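Local coordinates for putative isomerase (Streptomyces coelicolor A3, PDB 2OQH), which belongs by fold to the enolase superfamily and probably converts D-glucarate to 5-dehydro-4-deoxy-D-glucarate and water, at residues R33-V38 with L302-A307; R61-D66 with Y94-A99; V250-F255 with T280-A285; T306-A311 with P351-S356. All coordinates share one frame; numbering follows the deposited sequence.

Contact 1. Residues R33-V38 with L302-A307; sequences RTVVRV and LGIATA
R33 lies opposite L302 and V35 opposite I304, with CA atoms 8.4 Å apart in the first pair and 8.9 Å in the second. R33-V38 is extended strand; L302 is the N-cap of the helix that runs on through A307. No hydrogen bond crosses between the two segments. R33 covers the most ground. Its CG touches L302 CD1 at 3.8 Å, and the two side chains meet at a slant. Further out, the arginine chain bends twice, at chi2 (-72°) and chi3 (-66°). This brings the guanidinium round to the helix, where NH2 reaches A305 CB at 3.9 Å. Two residues on, V35 CG1 and I304 CD1 make a looser apolar touch at 4.4 Å. The contact joins the two domains of the enolase fold. Strand 31-40 is the middle strand of the three-stranded sheet in the N-terminal capping domain, and helix 303-315 belongs to the C-terminal barrel. The polar end of R33 is held by E49, which forms a salt bridge with NE. The same carboxylate accepts the backbone N-H groups of L302 and A305, so strand and helix start share one acid. L302 O takes two bonds from T306: from N at 2.8 Å and from OG1 at 2.7 Å. The hydroxyl sits above the carbonyl plane, 47° out of it.

Contact 2. Residues R61-D66 with Y94-A99; sequences RRMAPD and YAAIAA
The flat group in this contact is the peptide unit that joins A96 to I97. The methyl CE of M63 lies over one of its faces, 3.9 Å from A96 C and equally far from I97 N. M63 is a selenomethionine, with SE in place of sulfur. The contact is helix-to-helix packing inside the N-terminal capping domain of the enolase fold: helix 54-63 presents M63 near its C-terminal end to the long helix 85-112. The CA atoms of M63 and I97 are 8.6 Å apart, and the side chain of M63 spans most of that gap. Its chain runs out straight as far as SE, then bends at chi3 (-60°), which turns CE onto the peptide instead of past it. The methyl also touches A96 CB at 4.1 Å. The side chains of M63 and I97 cross at about a right angle. All the touching residues are buried, and no polar bond passes between the segments. Other neighbours close in on the same residues. Q82 touches both M63 and I97, while V56, I59 and V60 of helix 54-63 pack on A96. A hydrogen bond from T50 OG1 to A95 O ties the long helix to strand 45-51. The selenium itself rests against I97, with SE 3.8 Å from CG1.

Contact 3. Residues V250-F255 with T280-A285; sequences VRFEDF and TKALAA
F252 and F255, whose rings meet helix 277-289, sit on a helix start where the shortest polar bond runs from D254 N to R251 O, at 2.8 Å. D254 also turns back on the chain before it. Its OD2 accepts V250 N at 3.1 Å through the anti lone pair, and its OD1 makes a weak salt bridge with R251 NE. The two segments belong to neighbouring outer helices of the C-terminal barrel, 252-260 and 277-289, with strand 266-269 and the short helix 271-274 between them in sequence. The packing between them is apolar. F252 reaches across with the far corner of its ring: CZ lies 3.8 Å from A282 CB. The backbone N of L283 stands at the ring edge, in its plane. W274 meets F252 edge-to-face, and H286 touches both phenylalanines. A serine in place of F252 would probably leave A282 CB and the backbone at L283 uncovered, and W274 without its ring partner. F255 is the more deeply buried of the two. L283 CG is anti to the backbone N (chi1 -179°), and of its two methyls CD1 is the one that meets F255, 4.2 Å from CE1.

Contact 4. Residues T306-A311 with P351-S356; sequences TAAHLA and PGLGVS
A307 and A308 leave a shallow place on the helix, and L353 and V355 of the loop lie over it. The methyl of A307 is the bump on the helix side. It enters a notch formed by the backbone of L353 and the side chain of V355, with CB 4.0 Å from V355 CG1 and 4.1 Å from L353 O. The bump on the loop side is L353. Its CD2 settles against the A308 backbone, 3.7 Å from A308 CA, beside the A308 methyl at 4.0 Å from CB. The small side chains let the loop come close: the CA atoms of A307 and L353 are 6.0 Å apart. L353 has CG anti to its own carbonyl carbon (chi1 -65°), which parts the leucine chain from the carbonyl: CD2 meets the helix and O meets a water. The loop shape comes from a type II' beta turn from P351 to G354, with G352 at positive phi (60°). The turn lies in the loop between strand 344-346 and helix 359-368, and the contact lays this loop on barrel helix 303-315. D106 of the long capping-domain helix accepts L353 N, and V116 touches the leucine side chain. This places the turn where the two domains of the enolase fold meet. One water fills the polar part of the seam. It donates to A307 O at 3.0 Å and to L353 O at 2.7 Å. A307 O also accepts A311 N within the helix. V355 also touches I335.

In the fold
Contacts 1 and 4 use the same barrel helix, 303-315. Contact 1 sets its start against the capping-domain sheet, and contact 4 lays loop 351-356 on the next turn. They touch where I304 CG2 meets L353 CD1 at 3.8 Å. Contact 2 lies within the capping domain and reaches contact 1 through V36 and A99. Contact 3 joins two outer barrel helices. It meets contact 2 where Y94 packs on R251. Contacts 1, 2 and 4 are buried; contact 3 is only partly buried. The chemistry differs: apolar packing beside a shared acid in contact 1, selenomethionine over a peptide in contact 2, aromatic in contact 3, and small residues with a bridging water in contact 4.

Contact 1. Residues R33-V38 with L302-A307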
# COMPACT_ATOMS: atom_id res chain seq x y z
N ARG A 33 11.66 -3.25 8.42
CA ARG A 33 10.57 -2.34 8.78
C ARG A 33 10.87 -1.61 10.09
O ARG A 33 11.59 -2.13 10.95
CB ARG A 33 9.26 -3.12 8.94
CG ARG A 33 8.89 -4.00 7.76
CD ARG A 33 8.43 -3.19 6.56
NE ARG A 33 7.18 -2.48 6.82
CZ ARG A 33 6.48 -1.84 5.89
NH1 ARG A 33 6.91 -1.82 4.63
NH2 ARG A 33 5.35 -1.23 6.20
N THR A 34 10.30 -0.42 10.24
CA THR A 34 10.47 0.37 11.46
C THR A 34 9.18 0.27 12.27
O THR A 34 8.09 0.50 11.74
CB THR A 34 10.75 1.86 11.13
OG1 THR A 34 12.06 2.00 10.57
CG2 THR A 34 10.64 2.72 12.40
N VAL A 35 9.30 -0.09 13.54
CA VAL A 35 8.13 -0.21 14.41
C VAL A 35 8.18 0.86 15.50
O VAL A 35 9.24 1.13 16.07
CB VAL A 35 8.06 -1.59 15.09
CG1 VAL A 35 6.78 -1.71 15.89
CG2 VAL A 35 8.14 -2.69 14.04
N VAL A 36 7.03 1.46 15.78
CA VAL A 36 6.95 2.51 16.79
C VAL A 36 5.90 2.20 17.84
O VAL A 36 4.87 1.61 17.53
CB VAL A 36 6.59 3.87 16.12
CG1 VAL A 36 6.43 4.95 17.18
CG2 VAL A 36 7.67 4.24 15.11
N ARG A 37 6.18 2.57 19.09
CA ARG A 37 5.23 2.36 20.18
C ARG A 37 5.00 3.69 20.89
O ARG A 37 5.95 4.36 21.31
CB ARG A 37 5.74 1.35 21.22
CG ARG A 37 4.79 1.20 22.43
CD ARG A 37 5.33 0.26 23.52
NE ARG A 37 6.57 0.77 24.10
CZ ARG A 37 7.47 0.04 24.75
NH1 ARG A 37 7.28 -1.26 24.93
NH2 ARG A 37 8.58 0.61 25.20
N VAL A 38 3.74 4.08 21.01
CA VAL A 38 3.41 5.31 21.70
C VAL A 38 2.80 4.96 23.05
O VAL A 38 1.76 4.31 23.12
CB VAL A 38 2.42 6.16 20.88
CG1 VAL A 38 1.96 7.37 21.69
CG2 VAL A 38 3.09 6.62 19.59
N LEU A 302 3.58 -5.36 6.78
CA LEU A 302 3.43 -6.63 7.49
C LEU A 302 2.12 -6.53 8.27
O LEU A 302 1.24 -5.75 7.91
CB LEU A 302 4.62 -6.89 8.42
CG LEU A 302 5.98 -7.09 7.72
CD1 LEU A 302 7.08 -7.22 8.76
CD2 LEU A 302 5.94 -8.32 6.81
N GLY A 303 1.99 -7.30 9.34
CA GLY A 303 0.76 -7.31 10.12
C GLY A 303 0.19 -6.00 10.66
O GLY A 303 -0.99 -5.70 10.45
N ILE A 304 1.00 -5.24 11.38
CA ILE A 304 0.51 -3.99 11.94
C ILE A 304 0.10 -3.02 10.83
O ILE A 304 -1.02 -2.49 10.85
CB ILE A 304 1.59 -3.33 12.84
CG1 ILE A 304 1.94 -4.28 14.00
CG2 ILE A 304 1.08 -2.00 13.39
CD1 ILE A 304 3.08 -3.78 14.87
N ALA A 305 0.98 -2.81 9.86
CA ALA A 305 0.70 -1.90 8.75
C ALA A 305 -0.53 -2.35 7.97
O ALA A 305 -1.41 -1.53 7.66
CB ALA A 305 1.91 -1.81 7.83
N THR A 306 -0.59 -3.63 7.64
CA THR A 306 -1.73 -4.17 6.90
C THR A 306 -3.02 -3.96 7.68
O THR A 306 -4.07 -3.68 7.10
CB THR A 306 -1.56 -5.68 6.62
OG1 THR A 306 -0.42 -5.89 5.78
CG2 THR A 306 -2.80 -6.24 5.93
N ALA A 307 -2.95 -4.10 9.01
CA ALA A 307 -4.11 -3.91 9.86
C ALA A 307 -4.66 -2.48 9.72
O ALA A 307 -5.87 -2.27 9.64
CB ALA A 307 -3.74 -4.19 11.32

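Contact 2. Residues R61-D66 with Y94-A99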
# COMPACT_ATOMS: atom_id res chain seq x y z
N ARG A 61 12.77 9.36 15.71
CA ARG A 61 13.39 9.75 16.96
C ARG A 61 13.61 11.26 17.03
O ARG A 61 13.59 11.83 18.11
CB ARG A 61 14.70 8.99 17.16
CG ARG A 61 14.47 7.50 17.40
CD ARG A 61 15.77 6.75 17.56
NE ARG A 61 15.56 5.32 17.77
CZ ARG A 61 16.18 4.37 17.08
NH1 ARG A 61 17.06 4.70 16.13
NH2 ARG A 61 15.93 3.09 17.33
N ARG A 62 13.82 11.90 15.88
CA ARG A 62 14.01 13.35 15.89
C ARG A 62 12.68 14.06 16.13
O ARG A 62 12.67 15.25 16.45
CB ARG A 62 14.66 13.83 14.57
CG ARG A 62 16.17 13.54 14.48
CD ARG A 62 16.83 14.23 13.28
NE ARG A 62 18.29 14.09 13.30
CZ ARG A 62 19.12 14.63 12.40
NH1 ARG A 62 18.64 15.36 11.39
NH2 ARG A 62 20.43 14.45 12.50
N MSE A 63 11.57 13.34 15.98
CA MSE A 63 10.25 13.93 16.18
C MSE A 63 9.69 13.57 17.56
O MSE A 63 8.80 14.26 18.08
CB MSE A 63 9.25 13.45 15.10
CG MSE A 63 9.55 13.89 13.67
SE MSE A 63 8.06 13.49 12.44
CE MSE A 63 7.99 11.56 12.66
N ALA A 64 10.21 12.49 18.14
CA ALA A 64 9.78 11.99 19.45
C ALA A 64 9.70 13.04 20.56
O ALA A 64 8.68 13.14 21.25
CB ALA A 64 10.70 10.86 19.89
N PRO A 65 10.76 13.82 20.76
CA PRO A 65 10.71 14.83 21.82
C PRO A 65 9.50 15.75 21.70
O PRO A 65 8.94 16.19 22.71
CB PRO A 65 12.03 15.59 21.66
CG PRO A 65 12.95 14.55 21.08
CD PRO A 65 12.06 13.86 20.07
N ASP A 66 9.09 16.04 20.47
CA ASP A 66 7.95 16.93 20.23
C ASP A 66 6.59 16.33 20.58
O ASP A 66 5.60 17.05 20.69
CB ASP A 66 7.94 17.40 18.76
CG ASP A 66 9.04 18.40 18.44
OD1 ASP A 66 9.18 19.41 19.18
OD2 ASP A 66 9.77 18.19 17.44
N TYR A 94 7.26 11.12 5.00
CA TYR A 94 5.85 10.76 5.11
C TYR A 94 5.72 9.43 5.84
O TYR A 94 4.83 9.26 6.68
CB TYR A 94 5.21 10.64 3.73
CG TYR A 94 4.90 11.96 3.06
CD1 TYR A 94 3.93 12.82 3.57
CD2 TYR A 94 5.57 12.35 1.91
CE1 TYR A 94 3.63 14.04 2.94
CE2 TYR A 94 5.28 13.56 1.27
CZ TYR A 94 4.31 14.40 1.79
OH TYR A 94 4.05 15.60 1.16
N ALA A 95 6.59 8.48 5.51
CA ALA A 95 6.57 7.16 6.13
C ALA A 95 6.86 7.20 7.63
O ALA A 95 6.28 6.43 8.40
CB ALA A 95 7.58 6.24 5.43
N ALA A 96 7.77 8.08 8.05
CA ALA A 96 8.10 8.20 9.47
C ALA A 96 6.87 8.75 10.19
O ALA A 96 6.44 8.22 11.22
CB ALA A 96 9.28 9.13 9.66
N ILE A 97 6.31 9.81 9.62
CA ILE A 97 5.12 10.44 10.17
C ILE A 97 3.96 9.44 10.24
O ILE A 97 3.27 9.36 11.25
CB ILE A 97 4.70 11.66 9.30
CG1 ILE A 97 5.74 12.78 9.49
CG2 ILE A 97 3.29 12.12 9.66
CD1 ILE A 97 5.53 14.00 8.61
N ALA A 98 3.77 8.67 9.18
CA ALA A 98 2.70 7.68 9.14
C ALA A 98 2.76 6.67 10.29
O ALA A 98 1.74 6.31 10.87
CB ALA A 98 2.71 6.94 7.79
N ALA A 99 3.97 6.20 10.61
CA ALA A 99 4.16 5.24 11.70
C ALA A 99 3.61 5.80 13.01
O ALA A 99 2.90 5.12 13.74
CB ALA A 99 5.65 4.93 11.85

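Contact 3. Residues V250-F255 with T280-A285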
# COMPACT_ATOMS: atom_id res chain seq x y z
N VAL A 250 1.55 11.62 -5.49
CA VAL A 250 1.83 10.98 -4.20
C VAL A 250 1.69 11.92 -3.00
O VAL A 250 2.14 11.60 -1.90
CB VAL A 250 3.25 10.38 -4.19
CG1 VAL A 250 3.42 9.42 -5.36
CG2 VAL A 250 4.30 11.48 -4.25
N ARG A 251 1.07 13.07 -3.23
CA ARG A 251 0.85 14.06 -2.19
C ARG A 251 -0.19 15.02 -2.73
O ARG A 251 -0.30 15.20 -3.93
CB ARG A 251 2.16 14.81 -1.88
CG ARG A 251 2.75 15.54 -3.07
CD ARG A 251 4.06 16.23 -2.72
NE ARG A 251 4.44 17.14 -3.80
CZ ARG A 251 5.16 18.25 -3.64
NH1 ARG A 251 5.60 18.61 -2.44
NH2 ARG A 251 5.43 19.02 -4.69
N PHE A 252 -0.96 15.64 -1.84
CA PHE A 252 -2.00 16.56 -2.27
C PHE A 252 -1.53 17.68 -3.19
O PHE A 252 -2.27 18.12 -4.05
CB PHE A 252 -2.74 17.11 -1.06
CG PHE A 252 -3.63 16.09 -0.40
CD1 PHE A 252 -4.83 15.71 -1.00
CD2 PHE A 252 -3.24 15.46 0.78
CE1 PHE A 252 -5.63 14.71 -0.44
CE2 PHE A 252 -4.03 14.46 1.35
CZ PHE A 252 -5.23 14.09 0.75
N GLU A 253 -0.29 18.13 -3.02
CA GLU A 253 0.23 19.20 -3.88
C GLU A 253 0.23 18.77 -5.34
O GLU A 253 0.28 19.62 -6.24
CB GLU A 253 1.65 19.60 -3.46
CG GLU A 253 1.71 20.38 -2.16
CD GLU A 253 1.93 19.51 -0.93
OE1 GLU A 253 1.46 18.36 -0.89
OE2 GLU A 253 2.59 20.01 0.02
N ASP A 254 0.17 17.46 -5.58
CA ASP A 254 0.15 16.91 -6.94
C ASP A 254 -1.26 16.76 -7.49
O ASP A 254 -1.46 16.65 -8.70
CB ASP A 254 0.77 15.51 -6.99
CG ASP A 254 2.24 15.49 -6.64
OD1 ASP A 254 2.91 16.54 -6.72
OD2 ASP A 254 2.71 14.39 -6.29
N PHE A 255 -2.24 16.73 -6.60
CA PHE A 255 -3.62 16.51 -7.01
C PHE A 255 -4.24 17.50 -7.99
O PHE A 255 -4.67 17.11 -9.07
CB PHE A 255 -4.52 16.39 -5.79
CG PHE A 255 -5.81 15.67 -6.07
CD1 PHE A 255 -5.86 14.28 -6.00
CD2 PHE A 255 -6.95 16.38 -6.43
CE1 PHE A 255 -7.05 13.60 -6.30
CE2 PHE A 255 -8.14 15.71 -6.73
CZ PHE A 255 -8.19 14.31 -6.67
N THR A 280 -5.41 9.61 4.00
CA THR A 280 -5.90 8.60 3.08
C THR A 280 -7.42 8.66 2.97
O THR A 280 -7.96 8.48 1.88
CB THR A 280 -5.43 7.20 3.53
OG1 THR A 280 -4.00 7.18 3.58
CG2 THR A 280 -5.91 6.13 2.55
N LYS A 281 -8.11 8.92 4.08
CA LYS A 281 -9.56 9.05 4.04
C LYS A 281 -9.87 10.30 3.22
O LYS A 281 -10.84 10.35 2.47
CB LYS A 281 -10.14 9.22 5.45
CG LYS A 281 -9.99 8.01 6.36
CD LYS A 281 -10.90 6.88 5.92
CE LYS A 281 -12.36 7.23 6.17
NZ LYS A 281 -13.24 6.06 5.92
N ALA A 282 -9.03 11.32 3.38
CA ALA A 282 -9.20 12.57 2.64
C ALA A 282 -9.07 12.30 1.14
O ALA A 282 -9.90 12.74 0.34
CB ALA A 282 -8.14 13.58 3.08
N LEU A 283 -8.04 11.55 0.78
CA LEU A 283 -7.80 11.21 -0.62
C LEU A 283 -8.99 10.47 -1.21
O LEU A 283 -9.35 10.68 -2.38
CB LEU A 283 -6.53 10.36 -0.74
CG LEU A 283 -6.08 9.92 -2.14
CD1 LEU A 283 -6.11 11.10 -3.10
CD2 LEU A 283 -4.68 9.32 -2.05
N ALA A 284 -9.62 9.61 -0.42
CA ALA A 284 -10.78 8.86 -0.88
C ALA A 284 -11.88 9.85 -1.25
O ALA A 284 -12.56 9.70 -2.26
CB ALA A 284 -11.26 7.90 0.20
N ALA A 285 -12.04 10.87 -0.41
CA ALA A 285 -13.05 11.88 -0.67
C ALA A 285 -12.72 12.59 -1.99
O ALA A 285 -13.60 12.77 -2.84
CB ALA A 285 -13.08 12.90 0.48

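Contact 4. Residues T306-A311 with P351-S356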
# COMPACT_ATOMS: atom_id res chain seq x y z
N THR A 306 -0.59 -3.63 7.64
CA THR A 306 -1.73 -4.17 6.90
C THR A 306 -3.02 -3.96 7.68
O THR A 306 -4.07 -3.68 7.10
CB THR A 306 -1.56 -5.68 6.62
OG1 THR A 306 -0.42 -5.89 5.78
CG2 THR A 306 -2.80 -6.24 5.93
N ALA A 307 -2.95 -4.10 9.01
CA ALA A 307 -4.11 -3.91 9.86
C ALA A 307 -4.66 -2.48 9.72
O ALA A 307 -5.87 -2.27 9.64
CB ALA A 307 -3.74 -4.19 11.32
N ALA A 308 -3.76 -1.51 9.68
CA ALA A 308 -4.16 -0.11 9.52
C ALA A 308 -4.86 0.06 8.17
O ALA A 308 -5.90 0.71 8.08
CB ALA A 308 -2.94 0.79 9.61
N HIS A 309 -4.30 -0.54 7.13
CA HIS A 309 -4.88 -0.45 5.80
C HIS A 309 -6.27 -1.09 5.73
O HIS A 309 -7.17 -0.56 5.08
CB HIS A 309 -3.96 -1.09 4.76
CG HIS A 309 -2.93 -0.16 4.20
ND1 HIS A 309 -2.96 1.20 4.44
CD2 HIS A 309 -1.89 -0.37 3.37
CE1 HIS A 309 -1.98 1.78 3.77
NE2 HIS A 309 -1.32 0.85 3.11
N LEU A 310 -6.42 -2.23 6.40
CA LEU A 310 -7.69 -2.94 6.41
C LEU A 310 -8.78 -2.10 7.05
O LEU A 310 -9.93 -2.16 6.63
CB LEU A 310 -7.54 -4.27 7.16
CG LEU A 310 -6.63 -5.27 6.44
CD1 LEU A 310 -6.35 -6.50 7.32
CD2 LEU A 310 -7.31 -5.68 5.15
N ALA A 311 -8.42 -1.32 8.07
CA ALA A 311 -9.40 -0.46 8.74
C ALA A 311 -9.84 0.63 7.77
O ALA A 311 -11.02 0.99 7.71
CB ALA A 311 -8.78 0.17 9.99
N PRO A 351 -10.23 -3.61 19.87
CA PRO A 351 -10.06 -2.16 19.99
C PRO A 351 -8.81 -1.74 19.21
O PRO A 351 -7.92 -2.55 18.98
CB PRO A 351 -9.89 -1.95 21.49
CG PRO A 351 -10.68 -3.09 22.09
CD PRO A 351 -10.29 -4.24 21.20
N GLY A 352 -8.75 -0.47 18.81
CA GLY A 352 -7.60 -0.01 18.06
C GLY A 352 -7.47 -0.79 16.77
O GLY A 352 -8.47 -1.11 16.14
N LEU A 353 -6.24 -1.12 16.39
CA LEU A 353 -5.98 -1.86 15.16
C LEU A 353 -6.44 -3.31 15.25
O LEU A 353 -6.56 -3.99 14.23
CB LEU A 353 -4.49 -1.83 14.82
CG LEU A 353 -3.87 -0.47 14.48
CD1 LEU A 353 -2.37 -0.63 14.32
CD2 LEU A 353 -4.50 0.08 13.20
N GLY A 354 -6.70 -3.78 16.47
CA GLY A 354 -7.14 -5.14 16.67
C GLY A 354 -6.02 -6.17 16.61
O GLY A 354 -6.24 -7.30 16.19
N VAL A 355 -4.82 -5.77 17.03
CA VAL A 355 -3.68 -6.68 17.02
C VAL A 355 -2.85 -6.55 18.29
O VAL A 355 -2.79 -5.47 18.89
CB VAL A 355 -2.76 -6.43 15.80
CG1 VAL A 355 -3.55 -6.57 14.51
CG2 VAL A 355 -2.14 -5.04 15.90
N SER A 356 -2.20 -7.64 18.68
CA SER A 356 -1.36 -7.66 19.87
C SER A 356 0.09 -7.92 19.49
O SER A 356 0.39 -8.87 18.77
CB SER A 356 -1.84 -8.76 20.83
OG SER A 356 -1.05 -8.76 22.00
O HOH W 1 -7.59 -2.67 12.10